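Putative GGDEF domain protein (Pseudomonas aeruginosa, PDB 7E6G) probably catalyses the magnesium-dependent condensation of two GTP molecules into the signalling dinucleotide 3',3'-c-di-GMP, releasing two diphosphates. Local coordinates at residues A[63-66]-A[67-70]. Numbering follows the deposited sequence.
Sequences LSLS and ERYH
Within the long helix 27-102, remote here from the magnesium and nucleotide sites, residues 63-66 and 67-70 form consecutive turns, and Ser66 and His70 meet one turn apart. Carbonyl oxygen Ser66 O accepts two donors of one residue: His70 N at 3.1 Å, with an N-H...O angle of 162°, and His70 ND1 at 3.0 Å. The ring nitrogen lies above the carbonyl plane, on the face opposite the backbone nitrogen, whereas Ser66 O sits close to the plane of the imidazole. His70 reaches this position because its CG stands anti to its own carbonyl carbon (chi1 -77°), which leads the ring back along the helix. The second bond probably restrains rotation of the ring, and is consistent with a proton on ND1, since a carbonyl oxygen can only accept. Tyr69 CD2 lies 4.0 Å above one face of that ring, offset toward its rim.

The alpha-helical pattern is confirmed by three further bonds from N-H of residue i+4 to C=O of residue i: Glu67 to Leu63, Arg68 to Ser64 and Tyr69 to Leu65. Leu65 packs on Leu65 of the second subunit, consistent with a parallel, in-register pair, probably a coiled-coil-like stalk joined to the GGDEF domain. The Arg68 side chain, bent at chi2 and chi3, runs back along the preceding turn, CG beside Ser64 O, and NH2 ends 4.4 Å from Leu65 CD1. Tyr69 makes a cation-pi contact with Arg68 of the second subunit.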
loop_
_atom_site.group_PDB
_atom_site.type_symbol
_atom_site.label_atom_id
_atom_site.label_comp_id
_atom_site.label_asym_id
_atom_site.label_seq_id
_atom_site.Cartn_x
_atom_site.Cartn_y
_atom_site.Cartn_z
ATOM N N LEU A 63 16.944 -0.236 17.499
ATOM C CA LEU A 63 17.420 -0.100 16.127
ATOM C C LEU A 63 17.088 -1.340 15.306
ATOM O O LEU A 63 16.784 -1.228 14.111
ATOM C CB LEU A 63 18.921 0.186 16.103
ATOM C CG LEU A 63 19.391 1.534 16.664
ATOM C CD1 LEU A 63 20.913 1.662 16.571
ATOM C CD2 LEU A 63 18.709 2.715 15.977
ATOM N N SER A 64 17.107 -2.519 15.931
ATOM C CA SER A 64 16.648 -3.727 15.250
ATOM C C SER A 64 15.179 -3.602 14.817
ATOM O O SER A 64 14.816 -3.913 13.666
ATOM C CB SER A 64 16.857 -4.924 16.179
ATOM O OG SER A 64 16.428 -6.133 15.589
ATOM N N LEU A 65 14.318 -3.142 15.737
ATOM C CA LEU A 65 12.900 -2.970 15.409
ATOM C C LEU A 65 12.701 -1.952 14.290
ATOM O O LEU A 65 11.823 -2.118 13.429
ATOM C CB LEU A 65 12.120 -2.543 16.651
ATOM C CG LEU A 65 10.595 -2.460 16.474
ATOM C CD1 LEU A 65 10.041 -3.774 15.932
ATOM C CD2 LEU A 65 9.882 -2.063 17.780
ATOM N N SER A 66 13.504 -0.883 14.296
ATOM C CA SER A 66 13.408 0.145 13.268
ATOM C C SER A 66 13.822 -0.385 11.900
ATOM O O SER A 66 13.203 -0.048 10.880
ATOM C CB SER A 66 14.273 1.330 13.666
ATOM O OG SER A 66 14.018 2.442 12.828
ATOM N N GLU A 67 14.759 -1.211 11.829
ATOM C CA GLU A 67 15.120 -1.810 10.634
ATOM C C GLU A 67 14.050 -2.709 10.121
ATOM O O GLU A 67 13.816 -2.831 9.026
ATOM C CB GLU A 67 16.349 -2.596 10.955
ATOM C CG GLU A 67 17.585 -2.300 10.204
ATOM C CD GLU A 67 18.779 -3.018 10.775
ATOM O OE1 GLU A 67 18.898 -3.158 11.976
ATOM O OE2 GLU A 67 19.657 -3.391 10.003
ATOM N N ARG A 68 13.309 -3.326 10.938
ATOM C CA ARG A 68 12.245 -4.079 10.446
ATOM C C ARG A 68 11.169 -3.335 9.905
ATOM O O ARG A 68 10.564 -3.784 9.157
ATOM C CB ARG A 68 11.731 -5.023 11.442
ATOM C CG ARG A 68 12.824 -5.794 12.019
ATOM C CD ARG A 68 12.489 -7.183 12.459
ATOM N NE ARG A 68 12.083 -7.248 13.843
ATOM C CZ ARG A 68 11.219 -8.126 14.276
ATOM N NH1 ARG A 68 10.735 -8.989 13.419
ATOM N NH2 ARG A 68 10.846 -8.122 15.526
ATOM N N TYR A 69 10.862 -2.242 10.463
ATOM C CA TYR A 69 9.880 -1.368 10.078
ATOM C C TYR A 69 10.122 -0.802 8.745
ATOM O O TYR A 69 9.264 -0.632 8.045
ATOM C CB TYR A 69 9.799 -0.315 11.126
ATOM C CG TYR A 69 8.804 0.665 10.872
ATOM C CD1 TYR A 69 7.516 0.345 10.975
ATOM C CD2 TYR A 69 9.127 1.883 10.420
ATOM C CE1 TYR A 69 6.551 1.238 10.668
ATOM C CE2 TYR A 69 8.184 2.772 10.111
ATOM C CZ TYR A 69 6.901 2.443 10.247
ATOM O OH TYR A 69 5.971 3.315 9.965
ATOM N N HIS A 70 11.295 -0.440 8.450
ATOM C CA HIS A 70 11.714 0.036 7.227
ATOM C C HIS A 70 11.667 -0.999 6.158
ATOM O O HIS A 70 11.409 -0.700 5.122
ATOM C CB HIS A 70 12.996 0.795 7.410
ATOM C CG HIS A 70 12.810 2.152 7.979
ATOM N ND1 HIS A 70 12.955 2.433 9.297
ATOM C CD2 HIS A 70 12.439 3.290 7.403
ATOM C CE1 HIS A 70 12.676 3.678 9.510
ATOM N NE2 HIS A 70 12.360 4.223 8.373
#